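Local coordinates for periplasmic binding protein (Agrobacterium tumefaciens str. B6, PDB 5L9G) that binds the opine mannopine and, as a periplasmic binding protein, probably delivers it to an ABC transporter for uptake, at residues A[158-163]-A[320-325]; A[165-170]-A[179-184]; A[200-205]-A[218-223]. One frame throughout, in Å; residues are numbered along the deposited sequence.

In the fold
Interaction 1 joins segments 157 residues apart, and the other two fall along the chain between its halves: interaction 2 closes before interaction 3 opens. Interactions 1 and 2 share helix 162-169, have centres about 11 Å apart, and touch where Tyr320 CE1 lies 3.6 Å from Leu168 CD1. Interaction 3 stands about 20 Å from interaction 1 and 23 Å from interaction 2, centre to centre, and touches neither. Its strands 201-205 and 222-226 both run parallel to strand 153-156. Interaction 1 links the loop after 153-156 to strand 320-321, which pairs with strand 240-256, so distant parts of the chain meet in the mannopine-binding fold.

Interaction 1 (A[158-163]-A[320-325]); sequences QPIGMI and YSVDPN
Ile160 and Val322 meet through one methyl each: Ile160 CG2 lies 4.1 Å from Val322 CG2. The first torsion, which places CG1, is -63° in Ile160 and 63° in Val322, and because the two residues branch with opposite handedness at CB, both values leave CG2 anti to the backbone N. The two side chains cross obliquely rather than interlock, and the segments bury just 79 Å² between them. Around this small apolar point, Gln248 of strand 240-256 touches both side chains, while Ile160 also reaches Trp327 of helix 324-343.

The polar part of the contact is indirect. Gly161 O and Tyr320 OH are 4.5 Å apart, too far for a bond, and a water bridges them: it donates to Gly161 O at 2.7 Å and sits 2.7 Å from Tyr320 OH, at the edge of the ring and in its plane. Tyr320 CB does not aim at the other segment; it is the length of the phenol that carries OH to the water.

Each segment then runs on into a helix. Gly161 occupies the N-cap position of helix 162-169 at a phi of 95°, where a CB would be jammed against the preceding carbonyl O, and Glu164 OE2 accepts from its N. Pro159 O accepts from Met162 N at 2.9 Å and again from Ile163 N at 3.2 Å, tying the loop into the first turn. In the other segment, beyond the contact, Asp323 caps helix 324-343: Asn325 N reaches Asp323 OD1 at 3.0 Å, from above the carboxylate plane. The loop entering helix 162-169 thus packs on strand 320-321 and on Val322 just after it, an expression of the strand-to-helix connections of an alpha/beta solute-binding fold.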
ATOM      1  N   GLN A 158      -1.951  -8.628  -6.786  1.00 38.55           N
ATOM      2  CA  GLN A 158      -2.949  -8.657  -5.701  1.00 38.37           C
ATOM      3  C   GLN A 158      -4.023  -7.605  -6.038  1.00 41.38           C
ATOM      4  O   GLN A 158      -3.713  -6.655  -6.773  1.00 40.39           O
ATOM      5  CB  GLN A 158      -2.319  -8.462  -4.327  1.00 39.80           C
ATOM      6  CG  GLN A 158      -1.400  -9.618  -3.945  1.00 40.83           C
ATOM      7  CD  GLN A 158      -0.857  -9.446  -2.564  1.00 54.32           C
ATOM      8  OE1 GLN A 158       0.353  -9.263  -2.348  1.00 46.32           O
ATOM      9  NE2 GLN A 158      -1.745  -9.491  -1.603  1.00 43.05           N
ATOM     10  N   PRO A 159      -5.284  -7.777  -5.574  1.00 38.55           N
ATOM     11  CA  PRO A 159      -6.384  -6.938  -6.099  1.00 37.25           C
ATOM     12  C   PRO A 159      -6.649  -5.565  -5.499  1.00 40.89           C
ATOM     13  O   PRO A 159      -7.361  -4.807  -6.158  1.00 41.01           O
ATOM     14  CB  PRO A 159      -7.623  -7.827  -5.895  1.00 40.93           C
ATOM     15  CG  PRO A 159      -7.311  -8.629  -4.706  1.00 45.54           C
ATOM     16  CD  PRO A 159      -5.818  -8.912  -4.776  1.00 40.29           C
ATOM     17  N   ILE A 160      -6.173  -5.243  -4.281  1.00 38.32           N
ATOM     18  CA  ILE A 160      -6.466  -3.920  -3.675  1.00 37.93           C
ATOM     19  C   ILE A 160      -5.946  -2.778  -4.560  1.00 39.13           C
ATOM     20  O   ILE A 160      -4.759  -2.704  -4.844  1.00 36.04           O
ATOM     21  CB  ILE A 160      -6.027  -3.792  -2.190  1.00 40.00           C
ATOM     22  CG1 ILE A 160      -6.827  -4.818  -1.318  1.00 41.29           C
ATOM     23  CG2 ILE A 160      -6.251  -2.344  -1.686  1.00 38.96           C
ATOM     24  CD1 ILE A 160      -6.225  -5.103   0.074  1.00 44.59           C
ATOM     25  N   GLY A 161      -6.872  -1.938  -5.017  1.00 38.69           N
ATOM     26  CA  GLY A 161      -6.560  -0.821  -5.911  1.00 37.59           C
ATOM     27  C   GLY A 161      -6.756  -1.181  -7.373  1.00 41.93           C
ATOM     28  O   GLY A 161      -7.040  -0.304  -8.189  1.00 41.86           O
ATOM     29  N   MET A 162      -6.646  -2.482  -7.717  1.00 37.69           N
ATOM     30  CA  MET A 162      -6.795  -2.980  -9.097  1.00 36.28           C
ATOM     31  C   MET A 162      -8.262  -3.116  -9.519  1.00 42.54           C
ATOM     32  O   MET A 162      -8.609  -2.726 -10.640  1.00 42.65           O
ATOM     33  CB  MET A 162      -6.024  -4.302  -9.298  1.00 37.83           C
ATOM     34  CG  MET A 162      -4.566  -4.251  -8.794  1.00 37.36           C
ATOM     35  SD  MET A 162      -3.555  -3.036  -9.709  1.00 37.60           S
ATOM     36  CE  MET A 162      -3.056  -1.964  -8.404  1.00 34.18           C
ATOM     37  N   ILE A 163      -9.124  -3.658  -8.633  1.00 40.31           N
ATOM     38  CA  ILE A 163     -10.568  -3.788  -8.901  1.00 41.15           C
ATOM     39  C   ILE A 163     -11.171  -2.380  -9.053  1.00 42.62           C
ATOM     40  O   ILE A 163     -11.928  -2.124  -9.988  1.00 41.89           O
ATOM     41  CB  ILE A 163     -11.304  -4.591  -7.780  1.00 45.35           C
ATOM     42  CG1 ILE A 163     -10.656  -5.993  -7.521  1.00 46.71           C
ATOM     43  CG2 ILE A 163     -12.820  -4.688  -8.038  1.00 47.58           C
ATOM     44  CD1 ILE A 163     -10.678  -7.030  -8.683  1.00 53.79           C
ATOM     45  N   TYR A 320      -9.348   9.064  -4.164  1.00 35.90           N
ATOM     46  CA  TYR A 320     -10.462   8.543  -3.378  1.00 37.07           C
ATOM     47  C   TYR A 320      -9.778   7.613  -2.356  1.00 39.12           C
ATOM     48  O   TYR A 320      -8.728   7.046  -2.671  1.00 37.89           O
ATOM     49  CB  TYR A 320     -11.499   7.803  -4.257  1.00 38.19           C
ATOM     50  CG  TYR A 320     -10.976   6.481  -4.760  1.00 37.17           C
ATOM     51  CD1 TYR A 320     -10.056   6.425  -5.803  1.00 37.82           C
ATOM     52  CD2 TYR A 320     -11.303   5.291  -4.114  1.00 38.54           C
ATOM     53  CE1 TYR A 320      -9.499   5.220  -6.212  1.00 38.22           C
ATOM     54  CE2 TYR A 320     -10.727   4.085  -4.492  1.00 39.63           C
ATOM     55  CZ  TYR A 320      -9.848   4.052  -5.561  1.00 42.53           C
ATOM     56  OH  TYR A 320      -9.277   2.870  -5.944  1.00 42.71           O
ATOM     57  N   SER A 321     -10.345   7.483  -1.149  1.00 38.63           N
ATOM     58  CA  SER A 321      -9.753   6.627  -0.112  1.00 39.15           C
ATOM     59  C   SER A 321     -10.144   5.169  -0.269  1.00 41.53           C
ATOM     60  O   SER A 321     -11.289   4.873  -0.631  1.00 41.24           O
ATOM     61  CB  SER A 321     -10.140   7.110   1.279  1.00 43.57           C
ATOM     62  OG  SER A 321      -9.463   8.305   1.626  1.00 47.35           O
ATOM     63  N   VAL A 322      -9.209   4.246   0.047  1.00 37.13           N
ATOM     64  CA  VAL A 322      -9.533   2.807   0.054  1.00 37.48           C
ATOM     65  C   VAL A 322     -10.670   2.596   1.080  1.00 40.74           C
ATOM     66  O   VAL A 322     -10.708   3.302   2.092  1.00 40.99           O
ATOM     67  CB  VAL A 322      -8.275   1.924   0.361  1.00 40.32           C
ATOM     68  CG1 VAL A 322      -7.711   2.195   1.756  1.00 40.32           C
ATOM     69  CG2 VAL A 322      -8.550   0.430   0.168  1.00 40.53           C
ATOM     70  N   ASP A 323     -11.588   1.657   0.819  1.00 38.21           N
ATOM     71  CA  ASP A 323     -12.656   1.386   1.764  1.00 40.04           C
ATOM     72  C   ASP A 323     -12.470   0.007   2.369  1.00 45.07           C
ATOM     73  O   ASP A 323     -12.801  -0.989   1.724  1.00 44.98           O
ATOM     74  CB  ASP A 323     -14.057   1.539   1.136  1.00 42.23           C
ATOM     75  CG  ASP A 323     -15.219   1.430   2.119  1.00 52.16           C
ATOM     76  OD1 ASP A 323     -14.964   1.180   3.334  1.00 50.04           O
ATOM     77  OD2 ASP A 323     -16.371   1.574   1.680  1.00 54.32           O
ATOM     78  N   PRO A 324     -11.952  -0.071   3.615  1.00 44.67           N
ATOM     79  CA  PRO A 324     -11.760  -1.392   4.253  1.00 46.63           C
ATOM     80  C   PRO A 324     -13.059  -2.187   4.411  1.00 54.03           C
ATOM     81  O   PRO A 324     -12.998  -3.414   4.407  1.00 55.75           O
ATOM     82  CB  PRO A 324     -11.129  -1.063   5.605  1.00 48.56           C
ATOM     83  CG  PRO A 324     -10.570   0.319   5.450  1.00 51.56           C
ATOM     84  CD  PRO A 324     -11.499   1.023   4.497  1.00 46.70           C
ATOM     85  N   ASN A 325     -14.225  -1.505   4.528  1.00 51.24           N
ATOM     86  CA  ASN A 325     -15.533  -2.172   4.640  1.00 54.00           C
ATOM     87  C   ASN A 325     -15.844  -2.997   3.389  1.00 56.88           C
ATOM     88  O   ASN A 325     -16.393  -4.085   3.522  1.00 58.24           O
ATOM     89  CB  ASN A 325     -16.651  -1.170   4.934  1.00 55.77           C
ATOM     90  CG  ASN A 325     -16.530  -0.451   6.262  1.00 76.44           C
ATOM     91  OD1 ASN A 325     -16.912   0.717   6.400  1.00 74.55           O
ATOM     92  ND2 ASN A 325     -15.986  -1.114   7.271  1.00 67.16           N
TER
HETATM   93  O   HOH W   1      -7.579   2.329  -7.977  1.00 42.21           O

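Interaction 2 (A[165-170]-A[179-184]); sequences AAALAL and EFLSTE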
ATOM      1  N   ALA A 165      -9.586   0.362  -9.851  1.00 36.08           N
ATOM      2  CA  ALA A 165      -9.025   0.986 -11.065  1.00 35.05           C
ATOM      3  C   ALA A 165      -9.953   0.702 -12.250  1.00 39.67           C
ATOM      4  O   ALA A 165     -10.267   1.610 -13.003  1.00 38.53           O
ATOM      5  CB  ALA A 165      -7.619   0.448 -11.347  1.00 34.73           C
ATOM      6  N   ALA A 166     -10.432  -0.547 -12.368  1.00 37.81           N
ATOM      7  CA  ALA A 166     -11.351  -0.965 -13.422  1.00 39.15           C
ATOM      8  C   ALA A 166     -12.694  -0.232 -13.306  1.00 42.19           C
ATOM      9  O   ALA A 166     -13.206   0.233 -14.330  1.00 42.07           O
ATOM     10  CB  ALA A 166     -11.554  -2.465 -13.382  1.00 41.96           C
ATOM     11  N   ALA A 167     -13.230  -0.078 -12.065  1.00 38.75           N
ATOM     12  CA  ALA A 167     -14.485   0.659 -11.817  1.00 40.12           C
ATOM     13  C   ALA A 167     -14.322   2.109 -12.311  1.00 41.97           C
ATOM     14  O   ALA A 167     -15.169   2.582 -13.061  1.00 41.33           O
ATOM     15  CB  ALA A 167     -14.833   0.641 -10.338  1.00 41.63           C
ATOM     16  N   LEU A 168     -13.169   2.756 -11.985  1.00 37.51           N
ATOM     17  CA  LEU A 168     -12.848   4.114 -12.446  1.00 36.78           C
ATOM     18  C   LEU A 168     -12.749   4.190 -13.973  1.00 40.58           C
ATOM     19  O   LEU A 168     -13.313   5.108 -14.557  1.00 40.81           O
ATOM     20  CB  LEU A 168     -11.545   4.628 -11.796  1.00 35.46           C
ATOM     21  CG  LEU A 168     -11.647   4.983 -10.324  1.00 39.63           C
ATOM     22  CD1 LEU A 168     -10.277   5.116  -9.718  1.00 39.61           C
ATOM     23  CD2 LEU A 168     -12.493   6.262 -10.116  1.00 40.33           C
ATOM     24  N   ALA A 169     -12.068   3.217 -14.618  1.00 37.25           N
ATOM     25  CA  ALA A 169     -11.938   3.152 -16.087  1.00 37.92           C
ATOM     26  C   ALA A 169     -13.292   3.100 -16.788  1.00 43.25           C
ATOM     27  O   ALA A 169     -13.416   3.627 -17.891  1.00 43.91           O
ATOM     28  CB  ALA A 169     -11.132   1.940 -16.489  1.00 38.49           C
ATOM     29  N   LEU A 170     -14.291   2.442 -16.151  1.00 40.17           N
ATOM     30  CA  LEU A 170     -15.661   2.296 -16.652  1.00 42.23           C
ATOM     31  C   LEU A 170     -16.466   3.616 -16.590  1.00 46.65           C
ATOM     32  O   LEU A 170     -17.585   3.670 -17.092  1.00 47.04           O
ATOM     33  CB  LEU A 170     -16.383   1.172 -15.878  1.00 43.64           C
ATOM     34  CG  LEU A 170     -15.946  -0.276 -16.193  1.00 48.18           C
ATOM     35  CD1 LEU A 170     -16.506  -1.238 -15.165  1.00 48.40           C
ATOM     36  CD2 LEU A 170     -16.412  -0.706 -17.600  1.00 53.11           C
ATOM     37  N   GLU A 179     -19.814   2.445  -4.196  1.00 49.40           N
ATOM     38  CA  GLU A 179     -21.252   2.332  -4.404  1.00 51.06           C
ATOM     39  C   GLU A 179     -21.436   1.440  -5.642  1.00 54.19           C
ATOM     40  O   GLU A 179     -22.279   0.551  -5.637  1.00 55.55           O
ATOM     41  CB  GLU A 179     -21.865   3.719  -4.641  1.00 52.68           C
ATOM     42  CG  GLU A 179     -22.035   4.534  -3.372  1.00 66.42           C
ATOM     43  CD  GLU A 179     -22.727   5.869  -3.575  1.00 91.60           C
ATOM     44  OE1 GLU A 179     -23.753   5.910  -4.293  1.00 83.87           O
ATOM     45  OE2 GLU A 179     -22.237   6.878  -3.020  1.00 90.25           O
ATOM     46  N   PHE A 180     -20.595   1.645  -6.678  1.00 49.71           N
ATOM     47  CA  PHE A 180     -20.597   0.859  -7.913  1.00 49.26           C
ATOM     48  C   PHE A 180     -20.246  -0.599  -7.615  1.00 52.41           C
ATOM     49  O   PHE A 180     -20.916  -1.498  -8.123  1.00 52.34           O
ATOM     50  CB  PHE A 180     -19.615   1.441  -8.946  1.00 48.51           C
ATOM     51  CG  PHE A 180     -19.522   0.663 -10.242  1.00 49.44           C
ATOM     52  CD1 PHE A 180     -20.522   0.756 -11.201  1.00 54.20           C
ATOM     53  CD2 PHE A 180     -18.445  -0.178 -10.491  1.00 49.02           C
ATOM     54  CE1 PHE A 180     -20.439   0.035 -12.393  1.00 55.15           C
ATOM     55  CE2 PHE A 180     -18.367  -0.904 -11.684  1.00 52.25           C
ATOM     56  CZ  PHE A 180     -19.365  -0.792 -12.626  1.00 52.29           C
ATOM     57  N   LEU A 181     -19.200  -0.827  -6.779  1.00 47.61           N
ATOM     58  CA  LEU A 181     -18.742  -2.165  -6.399  1.00 46.97           C
ATOM     59  C   LEU A 181     -19.606  -2.822  -5.302  1.00 53.67           C
ATOM     60  O   LEU A 181     -19.344  -3.973  -4.939  1.00 53.07           O
ATOM     61  CB  LEU A 181     -17.272  -2.110  -5.960  1.00 44.72           C
ATOM     62  CG  LEU A 181     -16.219  -1.760  -7.027  1.00 46.39           C
ATOM     63  CD1 LEU A 181     -14.847  -1.651  -6.396  1.00 44.19           C
ATOM     64  CD2 LEU A 181     -16.210  -2.772  -8.185  1.00 47.54           C
ATOM     65  N   SER A 182     -20.631  -2.096  -4.775  1.00 51.60           N
ATOM     66  CA  SER A 182     -21.525  -2.611  -3.734  1.00 54.55           C
ATOM     67  C   SER A 182     -22.488  -3.687  -4.282  1.00 63.20           C
ATOM     68  O   SER A 182     -23.031  -4.478  -3.502  1.00 65.23           O
ATOM     69  CB  SER A 182     -22.300  -1.474  -3.066  1.00 57.20           C
ATOM     70  OG  SER A 182     -23.410  -1.023  -3.830  1.00 60.66           O
ATOM     71  N   THR A 183     -22.706  -3.703  -5.617  1.00 61.04           N
ATOM     72  CA  THR A 183     -23.598  -4.665  -6.287  1.00 63.31           C
ATOM     73  C   THR A 183     -22.798  -5.750  -7.030  1.00 65.69           C
ATOM     74  O   THR A 183     -21.632  -5.529  -7.375  1.00 61.60           O
ATOM     75  CB  THR A 183     -24.573  -3.956  -7.268  1.00 69.64           C
ATOM     76  OG1 THR A 183     -23.866  -3.544  -8.434  1.00 64.32           O
ATOM     77  CG2 THR A 183     -25.324  -2.782  -6.647  1.00 69.73           C
ATOM     78  N   GLU A 184     -23.460  -6.895  -7.323  1.00 65.26           N
ATOM     79  CA  GLU A 184     -22.908  -8.022  -8.088  1.00 65.65           C
ATOM     80  C   GLU A 184     -22.607  -7.581  -9.537  1.00 67.58           C
ATOM     81  O   GLU A 184     -21.548  -7.926 -10.070  1.00 66.25           O
ATOM     82  CB  GLU A 184     -23.881  -9.230  -8.057  1.00 70.59           C
ATOM     83  CG  GLU A 184     -23.391 -10.435  -8.850  1.00 84.20           C
ATOM     84  CD  GLU A 184     -23.414 -11.765  -8.127  1.00106.94           C
ATOM     85  OE1 GLU A 184     -22.623 -11.935  -7.171  1.00 86.56           O
ATOM     86  OE2 GLU A 184     -24.185 -12.656  -8.552  1.00105.34           O
TER
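With chi1 at 178°, Phe180 extends its ring away from its own backbone N and meets Ala167 of helix 162-169 and Leu170, three residues on. Leu170 takes a different rotamer: chi1 of -73° sets CG beside its backbone N, and the extended chi2 of 168° carries CD1 out to the ring. The two side chains cross at about a right angle.

The two partners share the CD2, CE2 and CZ atoms of the phenyl, approaching the ring obliquely. Ala167 CB is nearest to Phe180 CD2, at 3.7 Å, whereas Leu170 CD1 is nearest to Phe180 CZ, at 3.8 Å. The carbon in between, Phe180 CE2, lies 4.0 Å from Leu170 CD1 and 4.1 Å from Ala167 CB. Leu181 adds a looser contact through CD2, 4.3 Å from Ala167 CB. No hydrogen bond spans the segments; the contact is apolar packing.

The chain then reverses in a type I beta turn from Phe180 to Thr183. Ser182 OG, within the turn, donates back to Glu179 O, just before it, at 2.6 Å. Thr183 N-caps helix 184-197 by way of Gly186 N. That helix sets Ala190 against Leu181, Lys193 against Leu170 and Leu194 against Ala166, while helix 140-144 packs on Ala165, Leu168 and Ala169. Helix 162-169 thereby has helices 140-144, 177-180 and 184-197 as neighbours.

Interaction 3 (A[200-205]-A[218-223]); sequences SVSVWW and GEVDMI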
ATOM      1  N   SER A 200      -2.927  -6.811 -22.809  1.00 41.97           N
ATOM      2  CA  SER A 200      -1.956  -5.718 -22.893  1.00 40.10           C
ATOM      3  C   SER A 200      -1.109  -5.598 -21.629  1.00 43.93           C
ATOM      4  O   SER A 200      -0.245  -4.708 -21.554  1.00 41.97           O
ATOM      5  CB  SER A 200      -2.659  -4.397 -23.190  1.00 41.19           C
ATOM      6  OG  SER A 200      -3.265  -4.476 -24.469  1.00 50.24           O
ATOM      7  N   VAL A 201      -1.355  -6.491 -20.636  1.00 40.56           N
ATOM      8  CA  VAL A 201      -0.600  -6.499 -19.377  1.00 39.43           C
ATOM      9  C   VAL A 201       0.608  -7.415 -19.559  1.00 44.17           C
ATOM     10  O   VAL A 201       0.453  -8.635 -19.579  1.00 45.01           O
ATOM     11  CB  VAL A 201      -1.456  -6.873 -18.134  1.00 42.64           C
ATOM     12  CG1 VAL A 201      -0.609  -6.846 -16.855  1.00 41.49           C
ATOM     13  CG2 VAL A 201      -2.673  -5.947 -18.005  1.00 41.51           C
ATOM     14  N   SER A 202       1.807  -6.824 -19.719  1.00 39.41           N
ATOM     15  CA  SER A 202       3.051  -7.578 -19.925  1.00 39.72           C
ATOM     16  C   SER A 202       3.599  -8.233 -18.663  1.00 44.26           C
ATOM     17  O   SER A 202       4.278  -9.268 -18.754  1.00 44.00           O
ATOM     18  CB  SER A 202       4.118  -6.693 -20.566  1.00 40.33           C
ATOM     19  OG  SER A 202       4.476  -5.593 -19.744  1.00 42.40           O
ATOM     20  N   VAL A 203       3.339  -7.631 -17.489  1.00 40.53           N
ATOM     21  CA  VAL A 203       3.863  -8.138 -16.214  1.00 40.63           C
ATOM     22  C   VAL A 203       2.873  -7.838 -15.097  1.00 42.89           C
ATOM     23  O   VAL A 203       2.340  -6.721 -15.014  1.00 38.88           O
ATOM     24  CB  VAL A 203       5.292  -7.570 -15.907  1.00 43.90           C
ATOM     25  CG1 VAL A 203       5.346  -6.091 -16.148  1.00 43.25           C
ATOM     26  CG2 VAL A 203       5.789  -7.931 -14.499  1.00 43.27           C
ATOM     27  N   TRP A 204       2.643  -8.843 -14.230  1.00 39.45           N
ATOM     28  CA  TRP A 204       1.821  -8.697 -13.035  1.00 38.77           C
ATOM     29  C   TRP A 204       2.875  -8.618 -11.922  1.00 40.57           C
ATOM     30  O   TRP A 204       3.412  -9.644 -11.474  1.00 38.42           O
ATOM     31  CB  TRP A 204       0.860  -9.891 -12.860  1.00 39.69           C
ATOM     32  CG  TRP A 204      -0.069 -10.075 -14.021  1.00 41.53           C
ATOM     33  CD1 TRP A 204       0.091 -10.940 -15.061  1.00 45.98           C
ATOM     34  CD2 TRP A 204      -1.318  -9.396 -14.251  1.00 41.18           C
ATOM     35  NE1 TRP A 204      -0.958 -10.816 -15.944  1.00 46.00           N
ATOM     36  CE2 TRP A 204      -1.855  -9.906 -15.453  1.00 45.87           C
ATOM     37  CE3 TRP A 204      -2.020  -8.377 -13.575  1.00 41.46           C
ATOM     38  CZ2 TRP A 204      -3.068  -9.447 -15.988  1.00 45.99           C
ATOM     39  CZ3 TRP A 204      -3.233  -7.937 -14.091  1.00 43.28           C
ATOM     40  CH2 TRP A 204      -3.745  -8.468 -15.287  1.00 44.97           C
ATOM     41  N   TRP A 205       3.273  -7.374 -11.579  1.00 36.66           N
ATOM     42  CA  TRP A 205       4.352  -7.157 -10.615  1.00 35.40           C
ATOM     43  C   TRP A 205       3.951  -7.632  -9.225  1.00 38.17           C
ATOM     44  O   TRP A 205       2.777  -7.550  -8.853  1.00 37.97           O
ATOM     45  CB  TRP A 205       4.868  -5.710 -10.644  1.00 32.30           C
ATOM     46  CG  TRP A 205       3.848  -4.686 -10.252  1.00 31.97           C
ATOM     47  CD1 TRP A 205       3.053  -3.955 -11.080  1.00 34.60           C
ATOM     48  CD2 TRP A 205       3.544  -4.260  -8.916  1.00 31.42           C
ATOM     49  NE1 TRP A 205       2.245  -3.112 -10.339  1.00 33.73           N
ATOM     50  CE2 TRP A 205       2.520  -3.293  -9.006  1.00 34.08           C
ATOM     51  CE3 TRP A 205       4.043  -4.609  -7.645  1.00 32.57           C
ATOM     52  CZ2 TRP A 205       1.968  -2.684  -7.878  1.00 33.02           C
ATOM     53  CZ3 TRP A 205       3.506  -3.988  -6.528  1.00 33.74           C
ATOM     54  CH2 TRP A 205       2.472  -3.049  -6.647  1.00 33.47           C
ATOM     55  N   GLY A 218      12.757   0.759 -17.925  1.00 29.25           N
ATOM     56  CA  GLY A 218      11.814   1.137 -18.978  1.00 30.35           C
ATOM     57  C   GLY A 218      11.174  -0.082 -19.628  1.00 34.85           C
ATOM     58  O   GLY A 218      10.892  -0.068 -20.832  1.00 34.27           O
ATOM     59  N   GLU A 219      10.980  -1.165 -18.852  1.00 31.91           N
ATOM     60  CA  GLU A 219      10.446  -2.444 -19.337  1.00 32.93           C
ATOM     61  C   GLU A 219       8.939  -2.442 -19.556  1.00 36.41           C
ATOM     62  O   GLU A 219       8.409  -3.365 -20.184  1.00 36.63           O
ATOM     63  CB  GLU A 219      10.870  -3.603 -18.419  1.00 35.36           C
ATOM     64  CG  GLU A 219      12.261  -4.116 -18.735  1.00 49.01           C
ATOM     65  CD  GLU A 219      12.792  -5.258 -17.882  1.00 74.27           C
ATOM     66  OE1 GLU A 219      11.977  -5.998 -17.276  1.00 49.74           O
ATOM     67  OE2 GLU A 219      14.034  -5.409 -17.819  1.00 64.80           O
ATOM     68  N   VAL A 220       8.252  -1.423 -19.030  1.00 31.81           N
ATOM     69  CA  VAL A 220       6.807  -1.227 -19.183  1.00 32.29           C
ATOM     70  C   VAL A 220       6.563   0.156 -19.758  1.00 33.38           C
ATOM     71  O   VAL A 220       7.430   1.031 -19.616  1.00 32.24           O
ATOM     72  CB  VAL A 220       6.015  -1.455 -17.853  1.00 36.16           C
ATOM     73  CG1 VAL A 220       6.202  -2.880 -17.345  1.00 37.07           C
ATOM     74  CG2 VAL A 220       6.392  -0.425 -16.784  1.00 35.83           C
ATOM     75  N   ASP A 221       5.369   0.383 -20.337  1.00 30.14           N
ATOM     76  CA  ASP A 221       5.014   1.706 -20.863  1.00 29.25           C
ATOM     77  C   ASP A 221       4.207   2.494 -19.857  1.00 31.88           C
ATOM     78  O   ASP A 221       4.252   3.717 -19.819  1.00 30.48           O
ATOM     79  CB  ASP A 221       4.319   1.587 -22.224  1.00 31.17           C
ATOM     80  CG  ASP A 221       5.247   0.985 -23.262  1.00 37.31           C
ATOM     81  OD1 ASP A 221       6.412   1.440 -23.358  1.00 34.30           O
ATOM     82  OD2 ASP A 221       4.844   0.019 -23.917  1.00 37.27           O
ATOM     83  N   MET A 222       3.442   1.783 -19.037  1.00 28.99           N
ATOM     84  CA  MET A 222       2.647   2.413 -17.978  1.00 28.09           C
ATOM     85  C   MET A 222       2.419   1.372 -16.903  1.00 31.41           C
ATOM     86  O   MET A 222       2.461   0.176 -17.191  1.00 30.97           O
ATOM     87  CB  MET A 222       1.331   3.014 -18.495  1.00 29.12           C
ATOM     88  CG  MET A 222       0.425   1.985 -19.173  1.00 30.73           C
ATOM     89  SD  MET A 222      -1.094   2.790 -19.744  0.60 29.57           S
ATOM     90  CE  MET A 222      -0.551   3.549 -21.314  1.00 31.61           C
ATOM     91  N   ILE A 223       2.190   1.829 -15.666  1.00 27.72           N
ATOM     92  CA  ILE A 223       2.076   0.918 -14.516  1.00 27.62           C
ATOM     93  C   ILE A 223       1.223   1.558 -13.447  1.00 31.06           C
ATOM     94  O   ILE A 223       1.278   2.776 -13.246  1.00 29.68           O
ATOM     95  CB  ILE A 223       3.517   0.566 -13.963  1.00 29.01           C
ATOM     96  CG1 ILE A 223       3.493  -0.392 -12.756  1.00 29.56           C
ATOM     97  CG2 ILE A 223       4.358   1.840 -13.611  1.00 27.37           C
ATOM     98  CD1 ILE A 223       4.893  -0.933 -12.381  1.00 28.98           C
TER
HETATM   99  O   HOH W   2       7.208  -5.871 -19.778  1.00 46.64           O
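Val203 CG1 and Val220 CG1 make the tightest contact, 3.5 Å, with their side chains crossing at about a right angle. The same methyl of Val220 lies 4.0 Å from Ser202 OG. Further along, Ile223 sends its extended chain (chi1 -180°, chi2 170°) against the pyrrole part of Trp205: CD1 of Ile223 is 3.8 Å from Trp205 CD1, and CG1 of Ile223 is 3.8 Å from Trp205 NE1. At the outer end a water joins the segments, 2.7 Å from Ser202 OG and donating to Glu219 O at 2.8 Å.

The second shell fixes the indole. Its NE1 is hydrogen-bonded to Ile224 O, one residue beyond Ile223, while Trp156 stacks on the ring and Trp226 meets it edge-to-face. From helix 208-216, Leu214 packs on Val203 and Ile215 on Ile223. Asp221, just before strand 222-226, is bonded to Thr131 OG1 through OD1 and to Lys152 N through OD2.

Strands 201-205 and 222-226 do not pair with each other: both run parallel to strand 153-156, and helix 208-216 makes the beta-alpha-beta crossover between them. The direct contacts are made by side chains, and the one water bridge reaches backbone Glu219 O. The inner part is apolar, with the NE1 proton satisfied by a backbone carbonyl and the polar bridge left to water at the rim; the Trp205 side chain lies about 7 Å from mannopine.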